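Putative immunoglobulin A1 protease (Bacteroides ovatus, PDB 3N6Z) is of unproven function but is probably a hydrolase, putatively an immunoglobulin A1 protease, built on a parallel beta-helix-like solenoid. Local coordinates at residues 71-82 with 100-111; 265-273 with 334-344. All coordinates share one frame; numbering follows the deposited sequence. Where two conformers were deposited one is given.

Contact 1: 71-82 with 100-111; sequences VYFQLGADIDMA and IDFDGDSHVIKN
Leu75 lays CG 3.7 Å from CZ of the Phe102 ring and CD1 against Ile109 CG1, which makes it the apolar joint between two successive coils of a parallel beta-helix-like solenoid. Phe73 CB meets Phe102 CD2 on the same inner side, and beyond the corner the selenium of selenomethionine Met81 rests on Ile109 CG2; Val133 of the next coil packs on Leu75, Phe102 and Ile109. Branched and aromatic side chains suit this buried side, where they fill space without needing polar partners. The outer side is wetter and polar. Tyr72 offers a ring face to Asp101 CB, 3.8 Å from the centroid, while the Asp101 carboxylate turns to Arg131 and to a water. At the corner the His107 ring lies flat over the Ala77 peptide, N 3.7 Å from its plane, with Asp78 OD1 at its edge. Asp78, its CG anti to the carbonyl carbon (chi1 -67°), brings that OD1 to 2.9 Å from Val108 N. Asp80 OD1 takes Asn111 ND2 across the contact at 2.9 Å and, from the opposite face, Ala82 N in an Asx turn. Parallel backbone bonds thus set the register and apolar packing fills the inner side, whereas carboxylates tie down N-H groups where the strands break.

Contact 2: 265-273 with 334-344; sequences IKNSAAWSN and AEELGNIIVAW
Asn267, at the corner between two strands, sets its carbonyl O over one face of the Trp344 indole, 3.1 Å from CZ2, while the helix's own Ile340 O and Ile341 CA lie against the other face. Its positive phi suits asparagine, and its ND2, bonded to Asn298 of the next coil, also shares a water with Trp344 NE1, which lies 2.9 Å from that water. Ser268 turns its side chain from the helix and gives its hydroxyl proton to Lys266 O. Ala269 points toward the helix; its small CB lets Leu337 CD2 come to 3.9 Å, with Trp344 CH2 slightly farther off. Trp271 ends the walk: with CG roughly anti to the backbone N (chi1 -152°), its indole reaches the helix start, where Leu337 CD1 sits over the six-membered ring, 21° off the normal. Ile341 CD1 comes to the edge at CZ3, and Ala334 CB lies 3.6 Å from CZ2. Replacing Trp344 with an alanine would probably uncover the Asn267 carbonyl and leave the bridging water without its indole N-H donor. Helix and strand are therefore joined mainly by apolar and ring packing, with one water joining Asn267 ND2 and Trp344 NE1 as the polar link between the two segments.

Both segments of contact 1 precede those of contact 2 in sequence, and the centres of the two contacts lie 26 Å apart, with about 15 Å between nearest atoms. The two share sheets: strands 79-80 and 107-110 begin the nine-strand sheet that later includes 268-270, while 71-75 and 100-105 belong to the same larger strand network as 263-266. Contact 1 therefore joins early neighbouring coils directly, strand to strand, whereas contact 2 brings helix 334-344, which follows the final strand 330-332 of that sheet, back across the outside of 268-270. Together they describe one repetitive solenoid: coils added in chain order, then a late helix packed against the sheet they built.

Contact 1: 71-82 with 100-111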
loop_
_atom_site.group_PDB
_atom_site.type_symbol
_atom_site.label_atom_id
_atom_site.label_comp_id
_atom_site.label_asym_id
_atom_site.label_seq_id
_atom_site.Cartn_x
_atom_site.Cartn_y
_atom_site.Cartn_z
ATOM N N VAL A 71 19.732 3.168 3.040
ATOM C CA VAL A 71 20.404 2.190 2.197
ATOM C C VAL A 71 19.542 1.951 0.943
ATOM O O VAL A 71 18.306 1.881 1.005
ATOM C CB VAL A 71 20.709 0.874 2.978
ATOM C CG1 VAL A 71 21.319 -0.201 2.057
ATOM C CG2 VAL A 71 21.630 1.186 4.153
ATOM N N TYR A 72 20.218 1.877 -0.200
ATOM C CA TYR A 72 19.626 1.837 -1.538
ATOM C C TYR A 72 19.707 0.419 -2.114
ATOM O O TYR A 72 20.787 -0.203 -2.124
ATOM C CB TYR A 72 20.345 2.782 -2.509
ATOM C CG TYR A 72 20.159 4.257 -2.210
ATOM C CD1 TYR A 72 20.720 4.849 -1.074
ATOM C CD2 TYR A 72 19.412 5.047 -3.055
ATOM C CE1 TYR A 72 20.558 6.203 -0.822
ATOM C CE2 TYR A 72 19.248 6.391 -2.807
ATOM C CZ TYR A 72 19.785 6.963 -1.688
ATOM O OH TYR A 72 19.616 8.338 -1.468
ATOM N N PHE A 73 18.586 -0.017 -2.664
ATOM C CA PHE A 73 18.414 -1.322 -3.277
ATOM C C PHE A 73 17.722 -1.153 -4.621
ATOM O O PHE A 73 16.842 -0.287 -4.795
ATOM C CB PHE A 73 17.545 -2.239 -2.423
ATOM C CG PHE A 73 18.052 -2.486 -1.035
ATOM C CD1 PHE A 73 17.685 -1.660 0.018
ATOM C CD2 PHE A 73 18.907 -3.551 -0.770
ATOM C CE1 PHE A 73 18.102 -1.905 1.295
ATOM C CE2 PHE A 73 19.336 -3.792 0.523
ATOM C CZ PHE A 73 18.941 -2.969 1.550
ATOM N N GLN A 74 18.018 -2.073 -5.534
ATOM C CA GLN A 74 17.376 -2.111 -6.850
ATOM C C GLN A 74 17.182 -3.557 -7.293
ATOM O O GLN A 74 18.064 -4.386 -7.083
ATOM C CB GLN A 74 18.219 -1.339 -7.855
ATOM C CG GLN A 74 17.527 -1.095 -9.184
ATOM C CD GLN A 74 18.241 -0.044 -10.020
ATOM O OE1 GLN A 74 18.654 1.035 -9.507
ATOM N NE2 GLN A 74 18.377 -0.320 -11.300
ATOM N N LEU A 75 16.036 -3.842 -7.891
ATOM C CA LEU A 75 15.854 -5.145 -8.544
ATOM C C LEU A 75 16.428 -5.110 -9.945
ATOM O O LEU A 75 16.158 -4.159 -10.698
ATOM C CB LEU A 75 14.379 -5.537 -8.649
ATOM C CG LEU A 75 13.605 -5.660 -7.319
ATOM C CD1 LEU A 75 12.165 -6.114 -7.610
ATOM C CD2 LEU A 75 14.314 -6.671 -6.390
ATOM N N GLY A 76 17.149 -6.163 -10.297
ATOM C CA GLY A 76 17.671 -6.360 -11.668
ATOM C C GLY A 76 16.971 -7.466 -12.429
ATOM O O GLY A 76 17.338 -7.749 -13.577
ATOM N N ALA A 77 15.961 -8.063 -11.811
ATOM C CA ALA A 77 15.159 -9.162 -12.370
ATOM C C ALA A 77 13.875 -9.258 -11.558
ATOM O O ALA A 77 13.802 -8.774 -10.424
ATOM C CB ALA A 77 15.933 -10.495 -12.273
ATOM N N ASP A 78 12.881 -9.959 -12.099
ATOM C CA ASP A 78 11.739 -10.380 -11.293
ATOM C C ASP A 78 12.258 -11.357 -10.234
ATOM O O ASP A 78 13.213 -12.087 -10.470
ATOM C CB ASP A 78 10.667 -11.106 -12.121
ATOM C CG ASP A 78 9.945 -10.211 -13.138
ATOM O OD1 ASP A 78 10.041 -8.962 -13.047
ATOM O OD2 ASP A 78 9.301 -10.788 -14.015
ATOM N N ILE A 79 11.613 -11.346 -9.076
ATOM C CA ILE A 79 12.019 -12.144 -7.931
ATOM C C ILE A 79 10.849 -13.018 -7.516
ATOM O O ILE A 79 9.785 -12.507 -7.178
ATOM C CB ILE A 79 12.462 -11.288 -6.734
ATOM C CG1 ILE A 79 13.512 -10.264 -7.180
ATOM C CG2 ILE A 79 12.963 -12.223 -5.569
ATOM C CD1 ILE A 79 14.856 -10.833 -7.649
ATOM N N ASP A 80 11.023 -14.316 -7.537
ATOM C CA ASP A 80 9.960 -15.229 -7.092
ATOM C C ASP A 80 10.372 -15.769 -5.729
ATOM O O ASP A 80 11.363 -16.501 -5.611
ATOM C CB ASP A 80 9.729 -16.349 -8.106
ATOM C CG ASP A 80 8.516 -17.193 -7.781
ATOM O OD1 ASP A 80 8.139 -17.285 -6.592
ATOM O OD2 ASP A 80 7.962 -17.808 -8.721
HETATM N N MSE A 81 9.586 -15.386 -4.713
HETATM C CA MSE A 81 9.837 -15.739 -3.322
HETATM C C MSE A 81 9.146 -17.027 -2.865
HETATM O O MSE A 81 9.065 -17.306 -1.657
HETATM C CB MSE A 81 9.479 -14.562 -2.421
HETATM C CG MSE A 81 10.405 -13.355 -2.637
HETATM SE SE MSE A 81 10.024 -11.859 -1.465
HETATM C CE MSE A 81 10.753 -12.678 0.161
ATOM N N ALA A 82 8.704 -17.857 -3.808
ATOM C CA ALA A 82 8.110 -19.149 -3.455
ATOM C C ALA A 82 9.066 -19.945 -2.590
ATOM O O ALA A 82 10.270 -19.973 -2.845
ATOM C CB ALA A 82 7.729 -19.926 -4.708
ATOM N N ILE A 100 15.156 3.352 3.833
ATOM C CA ILE A 100 15.327 2.522 2.639
ATOM C C ILE A 100 14.887 3.255 1.388
ATOM O O ILE A 100 13.864 3.944 1.372
ATOM C CB ILE A 100 14.522 1.196 2.758
ATOM C CG1 ILE A 100 15.028 0.352 3.927
ATOM C CG2 ILE A 100 14.554 0.403 1.432
ATOM C CD1 ILE A 100 14.105 -0.817 4.310
ATOM N N ASP A 101 15.708 3.156 0.351
ATOM C CA ASP A 101 15.352 3.541 -1.015
ATOM C C ASP A 101 15.319 2.255 -1.826
ATOM O O ASP A 101 16.321 1.589 -1.956
ATOM C CB ASP A 101 16.347 4.546 -1.617
ATOM C CG ASP A 101 15.864 5.094 -2.925
ATOM O OD1 ASP A 101 16.065 4.408 -3.940
ATOM O OD2 ASP A 101 15.254 6.180 -2.933
ATOM N N PHE A 102 14.151 1.933 -2.371
ATOM C CA PHE A 102 13.942 0.705 -3.119
ATOM C C PHE A 102 13.372 1.032 -4.498
ATOM O O PHE A 102 12.324 1.669 -4.606
ATOM C CB PHE A 102 12.977 -0.217 -2.352
ATOM C CG PHE A 102 12.857 -1.606 -2.951
ATOM C CD1 PHE A 102 11.980 -1.860 -3.983
ATOM C CD2 PHE A 102 13.671 -2.634 -2.499
ATOM C CE1 PHE A 102 11.869 -3.122 -4.541
ATOM C CE2 PHE A 102 13.600 -3.877 -3.050
ATOM C CZ PHE A 102 12.675 -4.125 -4.067
ATOM N N ASP A 103 14.079 0.606 -5.535
ATOM C CA ASP A 103 13.627 0.766 -6.914
ATOM C C ASP A 103 13.482 -0.616 -7.537
ATOM O O ASP A 103 14.466 -1.310 -7.750
ATOM C CB ASP A 103 14.628 1.622 -7.701
ATOM C CG ASP A 103 14.194 1.883 -9.130
ATOM O OD1 ASP A 103 13.033 1.570 -9.500
ATOM O OD2 ASP A 103 15.035 2.447 -9.875
ATOM N N GLY A 104 12.259 -1.008 -7.840
ATOM C CA GLY A 104 12.024 -2.282 -8.486
ATOM C C GLY A 104 12.415 -2.296 -9.956
ATOM O O GLY A 104 12.419 -3.348 -10.569
ATOM N N ASP A 105 12.641 -1.112 -10.530
ATOM C CA ASP A 105 12.991 -0.980 -11.951
ATOM C C ASP A 105 12.006 -1.742 -12.848
ATOM O O ASP A 105 12.413 -2.371 -13.833
ATOM C CB ASP A 105 14.442 -1.395 -12.223
ATOM C CG ASP A 105 14.931 -0.958 -13.606
ATOM O OD1 ASP A 105 14.450 0.082 -14.120
ATOM O OD2 ASP A 105 15.808 -1.645 -14.146
ATOM N N SER A 106 10.721 -1.658 -12.501
ATOM C CA SER A 106 9.628 -2.233 -13.293
ATOM C C SER A 106 9.637 -3.761 -13.339
ATOM O O SER A 106 9.193 -4.377 -14.310
ATOM C CB SER A 106 9.576 -1.623 -14.708
ATOM O OG SER A 106 9.507 -0.208 -14.610
ATOM N N HIS A 107 10.118 -4.361 -12.264
ATOM C CA HIS A 107 10.058 -5.792 -12.047
ATOM C C HIS A 107 9.006 -6.134 -10.997
ATOM O O HIS A 107 8.504 -5.267 -10.262
ATOM C CB HIS A 107 11.424 -6.345 -11.618
ATOM C CG HIS A 107 12.503 -6.106 -12.611
ATOM N ND1 HIS A 107 12.636 -6.841 -13.765
ATOM C CD2 HIS A 107 13.505 -5.204 -12.620
ATOM C CE1 HIS A 107 13.683 -6.386 -14.443
ATOM N NE2 HIS A 107 14.230 -5.402 -13.771
ATOM N N VAL A 108 8.710 -7.427 -10.918
ATOM C CA VAL A 108 7.750 -7.931 -9.933
ATOM C C VAL A 108 8.422 -8.865 -8.934
ATOM O O VAL A 108 9.394 -9.562 -9.248
ATOM C CB VAL A 108 6.519 -8.601 -10.578
ATOM C CG1 VAL A 108 5.733 -7.564 -11.440
ATOM C CG2 VAL A 108 6.891 -9.842 -11.346
ATOM N N ILE A 109 7.877 -8.858 -7.728
ATOM C CA ILE A 109 8.183 -9.786 -6.654
ATOM C C ILE A 109 6.960 -10.693 -6.519
ATOM O O ILE A 109 5.841 -10.224 -6.200
ATOM C CB ILE A 109 8.454 -9.066 -5.340
ATOM C CG1 ILE A 109 9.653 -8.123 -5.463
ATOM C CG2 ILE A 109 8.709 -10.084 -4.191
ATOM C CD1 ILE A 109 9.877 -7.195 -4.282
ATOM N N LYS A 110 7.130 -11.969 -6.783
ATOM C CA LYS A 110 6.032 -12.946 -6.807
ATOM C C LYS A 110 6.033 -13.811 -5.562
ATOM O O LYS A 110 7.086 -14.184 -5.030
ATOM C CB LYS A 110 6.144 -13.869 -8.046
ATOM C CG LYS A 110 6.168 -13.197 -9.358
ATOM C CD LYS A 110 5.921 -14.188 -10.521
ATOM C CE LYS A 110 4.534 -14.805 -10.476
ATOM N NZ LYS A 110 4.122 -15.324 -11.832
ATOM N N ASN A 111 4.832 -14.191 -5.117
ATOM C CA ASN A 111 4.663 -15.221 -4.078
ATOM C C ASN A 111 5.306 -14.841 -2.739
ATOM O O ASN A 111 5.800 -15.695 -2.003
ATOM C CB ASN A 111 5.179 -16.587 -4.604
ATOM C CG ASN A 111 4.486 -16.990 -5.891
ATOM O OD1 ASN A 111 3.270 -16.812 -6.022
ATOM N ND2 ASN A 111 5.247 -17.486 -6.860
HETATM O O HOH W 1 17.592 2.440 -4.894
HETATM O O HOH W 2 17.623 -2.797 -12.579
HETATM O O HOH W 3 10.011 -7.701 -15.434
#

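Contact 2: 265-273 with 334-344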
loop_
_atom_site.group_PDB
_atom_site.type_symbol
_atom_site.label_atom_id
_atom_site.label_comp_id
_atom_site.label_asym_id
_atom_site.label_seq_id
_atom_site.Cartn_x
_atom_site.Cartn_y
_atom_site.Cartn_z
ATOM N N ILE A 265 -7.196 13.175 -1.252
ATOM C CA ILE A 265 -7.298 12.074 -2.218
ATOM C C ILE A 265 -7.764 12.724 -3.521
ATOM O O ILE A 265 -8.845 13.334 -3.591
ATOM C CB ILE A 265 -8.236 10.916 -1.814
ATOM C CG1 ILE A 265 -7.866 10.367 -0.430
ATOM C CG2 ILE A 265 -8.191 9.794 -2.883
ATOM C CD1 ILE A 265 -8.735 9.242 0.047
ATOM N N LYS A 266 -6.934 12.567 -4.553
ATOM C CA LYS A 266 -7.142 13.228 -5.836
ATOM C C LYS A 266 -6.955 12.229 -6.958
ATOM O O LYS A 266 -6.044 11.410 -6.915
ATOM C CB LYS A 266 -6.143 14.376 -6.033
ATOM C CG LYS A 266 -6.206 15.445 -4.911
ATOM C CD LYS A 266 -5.195 16.608 -5.155
ATOM C CE LYS A 266 -4.996 17.480 -3.901
ATOM N NZ LYS A 266 -3.827 18.430 -3.957
ATOM N N ASN A 267 -7.784 12.330 -7.982
ATOM C CA ASN A 267 -7.637 11.534 -9.193
ATOM C C ASN A 267 -7.462 10.063 -8.856
ATOM O O ASN A 267 -6.446 9.451 -9.155
ATOM C CB ASN A 267 -6.462 12.042 -10.037
ATOM C CG ASN A 267 -6.659 13.456 -10.474
ATOM O OD1 ASN A 267 -5.847 14.374 -10.148
ATOM N ND2 ASN A 267 -7.696 13.676 -11.203
ATOM N N SER A 268 -8.472 9.508 -8.213
ATOM C CA SER A 268 -8.475 8.133 -7.728
ATOM C C SER A 268 -9.809 7.479 -7.956
ATOM O O SER A 268 -10.836 8.148 -8.192
ATOM C CB SER A 268 -8.033 8.094 -6.259
ATOM O OG SER A 268 -6.644 8.531 -6.141
ATOM N N ALA A 269 -9.827 6.149 -7.922
ATOM C CA ALA A 269 -11.057 5.424 -8.228
ATOM C C ALA A 269 -11.206 4.130 -7.418
ATOM O O ALA A 269 -10.235 3.371 -7.219
ATOM C CB ALA A 269 -11.117 5.072 -9.732
ATOM N N ALA A 270 -12.434 3.862 -6.990
ATOM C CA ALA A 270 -12.793 2.629 -6.303
ATOM C C ALA A 270 -13.448 1.676 -7.288
ATOM O O ALA A 270 -14.436 2.040 -7.948
ATOM C CB ALA A 270 -13.746 2.922 -5.115
ATOM N N TRP A 271 -12.934 0.467 -7.356
ATOM C CA TRP A 271 -13.481 -0.570 -8.216
ATOM C C TRP A 271 -13.571 -1.895 -7.484
ATOM O O TRP A 271 -13.614 -2.969 -8.103
ATOM C CB TRP A 271 -12.662 -0.640 -9.515
ATOM C CG TRP A 271 -13.333 -1.113 -10.736
ATOM C CD1 TRP A 271 -14.397 -1.962 -10.835
ATOM C CD2 TRP A 271 -12.925 -0.816 -12.074
ATOM N NE1 TRP A 271 -14.716 -2.155 -12.166
ATOM C CE2 TRP A 271 -13.820 -1.476 -12.942
ATOM C CE3 TRP A 271 -11.906 -0.039 -12.617
ATOM C CZ2 TRP A 271 -13.698 -1.401 -14.348
ATOM C CZ3 TRP A 271 -11.787 0.048 -13.991
ATOM C CH2 TRP A 271 -12.677 -0.637 -14.841
ATOM N N SER A 272 -13.695 -1.831 -6.155
ATOM C CA SER A 272 -13.797 -2.999 -5.281
ATOM C C SER A 272 -15.211 -3.151 -4.727
ATOM O O SER A 272 -15.859 -2.165 -4.388
ATOM C CB SER A 272 -12.848 -2.837 -4.089
ATOM O OG SER A 272 -11.510 -2.757 -4.509
ATOM N N ASN A 273 -15.656 -4.395 -4.539
ATOM C CA ASN A 273 -16.808 -4.668 -3.690
ATOM C C ASN A 273 -16.414 -4.481 -2.218
ATOM O O ASN A 273 -15.310 -4.882 -1.817
ATOM C CB ASN A 273 -17.306 -6.092 -3.921
ATOM C CG ASN A 273 -17.810 -6.310 -5.335
ATOM O OD1 ASN A 273 -18.421 -5.414 -5.922
ATOM N ND2 ASN A 273 -17.583 -7.508 -5.882
ATOM N N ALA A 334 -17.461 1.215 -16.347
ATOM C CA ALA A 334 -16.161 0.566 -16.549
ATOM C C ALA A 334 -15.398 1.233 -17.694
ATOM O O ALA A 334 -14.193 1.445 -17.596
ATOM C CB ALA A 334 -16.331 -0.961 -16.804
ATOM N N GLU A 335 -16.096 1.523 -18.806
ATOM C CA GLU A 335 -15.437 2.115 -19.967
ATOM C C GLU A 335 -14.910 3.507 -19.630
ATOM O O GLU A 335 -13.763 3.852 -19.953
ATOM C CB GLU A 335 -16.379 2.192 -21.175
ATOM C CG GLU A 335 -15.703 2.745 -22.442
ATOM C CD GLU A 335 -16.689 3.048 -23.592
ATOM O OE1 GLU A 335 -17.877 2.647 -23.517
ATOM O OE2 GLU A 335 -16.259 3.714 -24.565
ATOM N N GLU A 336 -15.739 4.299 -18.952
ATOM C CA GLU A 336 -15.303 5.625 -18.504
ATOM C C GLU A 336 -14.096 5.551 -17.582
ATOM O O GLU A 336 -13.167 6.350 -17.715
ATOM C CB GLU A 336 -16.444 6.381 -17.842
ATOM C CG GLU A 336 -17.541 6.754 -18.868
ATOM C CD GLU A 336 -18.917 7.044 -18.276
ATOM O OE1 GLU A 336 -19.147 6.890 -17.041
ATOM O OE2 GLU A 336 -19.815 7.421 -19.080
ATOM N N LEU A 337 -14.145 4.648 -16.623
ATOM C CA LEU A 337 -13.019 4.509 -15.665
ATOM C C LEU A 337 -11.733 4.110 -16.337
ATOM O O LEU A 337 -10.675 4.608 -15.988
ATOM C CB LEU A 337 -13.318 3.486 -14.594
ATOM C CG LEU A 337 -14.139 3.901 -13.429
ATOM C CD1 LEU A 337 -14.252 2.740 -12.446
ATOM C CD2 LEU A 337 -13.576 5.175 -12.729
ATOM N N GLY A 338 -11.818 3.231 -17.330
ATOM C CA GLY A 338 -10.615 2.864 -18.083
ATOM C C GLY A 338 -9.964 4.075 -18.719
ATOM O O GLY A 338 -8.747 4.212 -18.654
ATOM N N ASN A 339 -10.773 4.936 -19.347
ATOM C CA ASN A 339 -10.311 6.223 -19.922
ATOM C C ASN A 339 -9.675 7.095 -18.897
ATOM O O ASN A 339 -8.606 7.668 -19.096
ATOM C CB ASN A 339 -11.485 7.079 -20.487
ATOM C CG ASN A 339 -12.055 6.548 -21.789
ATOM O OD1 ASN A 339 -11.475 5.681 -22.453
ATOM N ND2 ASN A 339 -13.232 7.064 -22.152
ATOM N N ILE A 340 -10.379 7.244 -17.773
ATOM C CA ILE A 340 -9.946 8.143 -16.719
ATOM C C ILE A 340 -8.585 7.711 -16.154
ATOM O O ILE A 340 -7.662 8.524 -16.005
ATOM C CB ILE A 340 -11.025 8.245 -15.596
ATOM C CG1 ILE A 340 -12.275 9.004 -16.122
ATOM C CG2 ILE A 340 -10.469 8.906 -14.347
ATOM C CD1 ILE A 340 -13.484 8.836 -15.216
ATOM N N ILE A 341 -8.486 6.434 -15.808
ATOM C CA ILE A 341 -7.287 5.882 -15.161
ATOM C C ILE A 341 -6.073 5.978 -16.086
ATOM O O ILE A 341 -5.030 6.472 -15.683
ATOM C CB ILE A 341 -7.535 4.446 -14.692
ATOM C CG1 ILE A 341 -8.560 4.413 -13.534
ATOM C CG2 ILE A 341 -6.210 3.766 -14.265
ATOM C CD1 ILE A 341 -9.188 3.034 -13.233
ATOM N N VAL A 342 -6.223 5.571 -17.345
ATOM C CA VAL A 342 -5.076 5.632 -18.256
ATOM C C VAL A 342 -4.599 7.081 -18.434
ATOM O O VAL A 342 -3.410 7.341 -18.491
ATOM C CB VAL A 342 -5.373 4.940 -19.592
ATOM C CG1 VAL A 342 -4.280 5.200 -20.626
ATOM C CG2 VAL A 342 -5.573 3.440 -19.359
ATOM N N ALA A 343 -5.535 8.031 -18.485
ATOM C CA ALA A 343 -5.180 9.450 -18.610
ATOM C C ALA A 343 -4.381 10.033 -17.436
ATOM O O ALA A 343 -3.716 11.070 -17.568
ATOM C CB ALA A 343 -6.469 10.292 -18.900
ATOM N N TRP A 344 -4.405 9.375 -16.285
ATOM C CA TRP A 344 -3.541 9.764 -15.176
ATOM C C TRP A 344 -2.064 9.829 -15.546
ATOM O O TRP A 344 -1.349 10.742 -15.098
ATOM C CB TRP A 344 -3.731 8.874 -13.958
ATOM C CG TRP A 344 -5.049 8.929 -13.339
ATOM C CD1 TRP A 344 -6.027 9.896 -13.503
ATOM C CD2 TRP A 344 -5.616 7.943 -12.476
ATOM N NE1 TRP A 344 -7.141 9.579 -12.771
ATOM C CE2 TRP A 344 -6.914 8.389 -12.127
ATOM C CE3 TRP A 344 -5.142 6.736 -11.946
ATOM C CZ2 TRP A 344 -7.745 7.660 -11.292
ATOM C CZ3 TRP A 344 -5.967 6.016 -11.088
ATOM C CH2 TRP A 344 -7.254 6.485 -10.776
HETATM O O HOH W 4 -8.889 11.915 -12.880
#